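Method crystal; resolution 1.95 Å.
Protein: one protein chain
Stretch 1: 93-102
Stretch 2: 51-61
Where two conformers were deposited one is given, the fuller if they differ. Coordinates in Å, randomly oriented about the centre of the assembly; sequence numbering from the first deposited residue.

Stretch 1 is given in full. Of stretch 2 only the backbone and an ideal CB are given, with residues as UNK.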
# COMPACT_ATOMS: atom_id res chain seq x y z
N GLU A 93 9.18 -6.47 -2.75
CA GLU A 93 7.98 -5.69 -2.34
C GLU A 93 6.79 -6.63 -2.15
O GLU A 93 6.79 -7.73 -2.73
CB GLU A 93 7.62 -4.65 -3.41
CG GLU A 93 8.73 -3.65 -3.69
CD GLU A 93 8.34 -2.56 -4.68
OE1 GLU A 93 7.14 -2.24 -4.76
OE2 GLU A 93 9.25 -2.04 -5.36
N VAL A 94 5.81 -6.18 -1.35
CA VAL A 94 4.47 -6.81 -1.20
C VAL A 94 3.42 -5.70 -1.26
O VAL A 94 3.68 -4.61 -0.71
CB VAL A 94 4.36 -7.63 0.10
CG1 VAL A 94 5.25 -8.87 0.06
CG2 VAL A 94 4.66 -6.80 1.34
N SER A 95 2.30 -5.96 -1.93
CA SER A 95 1.12 -5.05 -2.00
C SER A 95 -0.15 -5.88 -1.77
O SER A 95 -0.34 -6.88 -2.48
CB SER A 95 1.07 -4.31 -3.30
OG SER A 95 0.99 -5.20 -4.40
N ALA A 96 -0.97 -5.46 -0.80
CA ALA A 96 -2.22 -6.14 -0.39
C ALA A 96 -3.43 -5.33 -0.89
O ALA A 96 -3.51 -4.14 -0.56
CB ALA A 96 -2.25 -6.31 1.11
N GLY A 97 -4.30 -5.97 -1.67
CA GLY A 97 -5.64 -5.45 -2.02
C GLY A 97 -6.64 -5.77 -0.92
O GLY A 97 -6.21 -5.91 0.24
N ASP A 98 -7.92 -5.90 -1.27
CA ASP A 98 -9.00 -6.27 -0.32
C ASP A 98 -8.83 -7.75 0.07
O ASP A 98 -8.77 -8.03 1.28
CB ASP A 98 -10.38 -6.01 -0.92
CG ASP A 98 -10.70 -4.54 -1.13
OD1 ASP A 98 -9.98 -3.69 -0.55
OD2 ASP A 98 -11.66 -4.25 -1.87
N TYR A 99 -8.73 -8.64 -0.93
CA TYR A 99 -8.79 -10.11 -0.76
C TYR A 99 -7.64 -10.79 -1.53
O TYR A 99 -7.79 -11.97 -1.89
CB TYR A 99 -10.14 -10.65 -1.25
CG TYR A 99 -11.33 -9.85 -0.79
CD1 TYR A 99 -11.69 -9.81 0.55
CD2 TYR A 99 -12.11 -9.14 -1.69
CE1 TYR A 99 -12.79 -9.08 0.98
CE2 TYR A 99 -13.21 -8.41 -1.27
CZ TYR A 99 -13.55 -8.38 0.07
OH TYR A 99 -14.63 -7.66 0.49
N HIS A 100 -6.53 -10.08 -1.75
CA HIS A 100 -5.35 -10.62 -2.48
C HIS A 100 -4.07 -9.95 -1.98
O HIS A 100 -4.13 -8.81 -1.48
CB HIS A 100 -5.54 -10.48 -4.00
CG HIS A 100 -5.00 -9.20 -4.56
ND1 HIS A 100 -5.78 -8.07 -4.72
CD2 HIS A 100 -3.76 -8.87 -4.99
CE1 HIS A 100 -5.04 -7.11 -5.22
NE2 HIS A 100 -3.80 -7.57 -5.40
N LEU A 101 -2.95 -10.66 -2.12
CA LEU A 101 -1.57 -10.16 -1.87
C LEU A 101 -0.70 -10.49 -3.08
O LEU A 101 -0.80 -11.63 -3.57
CB LEU A 101 -1.03 -10.83 -0.60
CG LEU A 101 0.42 -10.52 -0.26
CD1 LEU A 101 0.57 -9.06 0.14
CD2 LEU A 101 0.93 -11.43 0.85
N CYS A 102 0.10 -9.53 -3.56
CA CYS A 102 1.10 -9.72 -4.64
C CYS A 102 2.50 -9.44 -4.09
O CYS A 102 2.65 -8.48 -3.31
CB CYS A 102 0.82 -8.82 -5.84
SG CYS A 102 -0.67 -9.28 -6.75
N UNK A 51 5.16 -2.84 5.16
CA UNK A 51 3.82 -3.32 5.58
C UNK A 51 2.79 -2.97 4.50
O UNK A 51 2.98 -1.95 3.79
CB UNK A 51 3.41 -2.71 6.92
N UNK A 52 1.73 -3.78 4.38
CA UNK A 52 0.57 -3.56 3.48
C UNK A 52 -0.63 -4.34 4.05
O UNK A 52 -0.44 -5.52 4.42
CB UNK A 52 0.88 -4.01 2.05
N UNK A 53 -1.80 -3.70 4.12
CA UNK A 53 -3.00 -4.24 4.77
C UNK A 53 -4.15 -4.42 3.79
O UNK A 53 -4.19 -3.70 2.77
CB UNK A 53 -3.44 -3.32 5.91
N UNK A 54 -5.04 -5.36 4.09
CA UNK A 54 -6.26 -5.64 3.31
C UNK A 54 -7.46 -5.83 4.21
O UNK A 54 -7.42 -5.32 5.35
CB UNK A 54 -6.07 -6.88 2.44
N UNK A 55 -8.49 -6.53 3.73
CA UNK A 55 -9.73 -6.83 4.49
C UNK A 55 -9.46 -8.03 5.42
O UNK A 55 -9.39 -9.16 4.92
CB UNK A 55 -10.90 -7.13 3.55
N UNK A 56 -9.30 -7.75 6.72
CA UNK A 56 -9.20 -8.77 7.79
C UNK A 56 -7.77 -9.21 8.05
O UNK A 56 -7.58 -10.09 8.91
CB UNK A 56 -10.04 -10.00 7.43
N UNK A 57 -6.77 -8.65 7.36
CA UNK A 57 -5.36 -9.09 7.48
C UNK A 57 -4.39 -7.92 7.27
O UNK A 57 -4.68 -6.99 6.49
CB UNK A 57 -5.06 -10.20 6.47
N UNK A 58 -3.26 -7.98 7.98
CA UNK A 58 -2.06 -7.14 7.79
C UNK A 58 -0.94 -8.05 7.27
O UNK A 58 -0.86 -9.20 7.76
CB UNK A 58 -1.65 -6.44 9.09
N UNK A 59 -0.16 -7.60 6.29
CA UNK A 59 1.03 -8.34 5.78
C UNK A 59 2.26 -7.43 5.84
O UNK A 59 2.10 -6.20 5.85
CB UNK A 59 0.80 -8.83 4.35
N UNK A 60 3.44 -8.06 5.89
CA UNK A 60 4.74 -7.39 5.88
C UNK A 60 5.76 -8.20 5.10
O UNK A 60 5.58 -9.43 4.98
CB UNK A 60 5.24 -7.16 7.31
N UNK A 61 6.79 -7.53 4.58
CA UNK A 61 7.99 -8.19 4.00
C UNK A 61 9.00 -8.41 5.13
O UNK A 61 9.49 -7.40 5.68
CB UNK A 61 8.61 -7.35 2.88

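At position 51 the CA-to-CB bond points away from stretch 1, which sets no preference here. The residue is Leu 51.

Position 52 points toward stretch 1. Its ideal CB lies 3.7 Å from Ala 96 N, an amide that no carbonyl of either stretch takes up. Apolar carbons of Val 94 and Leu 101 are also near. A short side chain with an acceptor is needed, and Ser or Thr would suit; a branch with a methyl would also use the apolar surroundings. The residue is Thr 52. Ala 96 N donates a hydrogen bond to Thr 52 OG1 at 2.8 Å. Thr 52 CG2 packs 3.7 Å from Val 94 CG2.

Position 53 points away, and stretch 1 leaves it free. It is Gly 53.

Position 54 turns toward stretch 1, but there is no room. An ideal CB would sit 2.4 Å from Gly 97 O, a clash. Only glycine fits this backbone, and the residue is Gly 54.

Position 55 has its backbone N 2.9 Å from Asp 98 O, so a hydrogen bond forms whatever the side chain, proline excepted. The ideal CB is 3.7 Å from Tyr 99 CE1, with the Tyr 99 hydroxyl farther out. Polar side chains such as Asp, Asn, Ser or Glu would suit. The residue is Asp 55. Its OD2 stays 3.6 Å from Tyr 99 OH, and a water links these two atoms, donating to OD2.

Position 56 has phi 90°, which favours glycine. It is Gly 56.

Position 57 points toward stretch 1 across a gap: no atom of stretch 1 lies within 5.5 Å of the ideal CB. A long or aromatic side chain could cross it. Phe 57 does. Its CE2 packs 3.8 Å from Ala 96 CB, and His 100 O lies at the ring edge.

Position 58 points away, and stretch 1 sets no preference. It is Met 58.

Position 59 faces Leu 101 CD1, 4.2 Å from the ideal CB. Small or medium apolar residues, such as Ala, Val or Cys, would suit. It is Cys 59, whose SG lies 4.0 Å from Leu 101 CD2 and which is covalently bonded elsewhere in the structure.

Position 60 points away, and is likewise left free. It is Gly 60.

Position 61 points toward Val 94 CG2, 4.3 Å from the ideal CB. Val, Ile, Leu or Met would suit. Leu 61 CB packs 4.2 Å from Val 94 CG2.

Stretch 2, residues 51-61: LTGGDGFMCGL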
# COMPACT_ATOMS: atom_id res chain seq x y z
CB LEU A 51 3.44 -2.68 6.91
CG LEU A 51 4.35 -3.02 8.10
CD1 LEU A 51 4.08 -2.08 9.26
CD2 LEU A 51 4.18 -4.46 8.53
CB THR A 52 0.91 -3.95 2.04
OG1 THR A 52 -0.20 -3.62 1.21
CG2 THR A 52 1.27 -5.41 1.87
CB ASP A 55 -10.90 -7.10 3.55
CG ASP A 55 -12.25 -7.12 4.25
OD1 ASP A 55 -12.29 -7.56 5.42
OD2 ASP A 55 -13.24 -6.68 3.64
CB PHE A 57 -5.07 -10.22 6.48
CG PHE A 57 -5.15 -9.81 5.04
CD1 PHE A 57 -6.33 -9.92 4.33
CD2 PHE A 57 -4.03 -9.33 4.38
CE1 PHE A 57 -6.40 -9.55 2.99
CE2 PHE A 57 -4.09 -8.95 3.04
CZ PHE A 57 -5.28 -9.07 2.35
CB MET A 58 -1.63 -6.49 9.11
CG MET A 58 -0.38 -5.64 9.02
SD MET A 58 -0.48 -4.31 7.80
CE MET A 58 -1.83 -3.31 8.45
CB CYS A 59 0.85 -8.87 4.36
SG CYS A 59 -0.66 -9.83 4.11
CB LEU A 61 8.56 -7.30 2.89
CG LEU A 61 9.77 -7.86 2.14
CD1 LEU A 61 9.48 -9.26 1.60
CD2 LEU A 61 10.18 -6.93 1.01
O HOH W 1 -13.26 -4.85 1.41
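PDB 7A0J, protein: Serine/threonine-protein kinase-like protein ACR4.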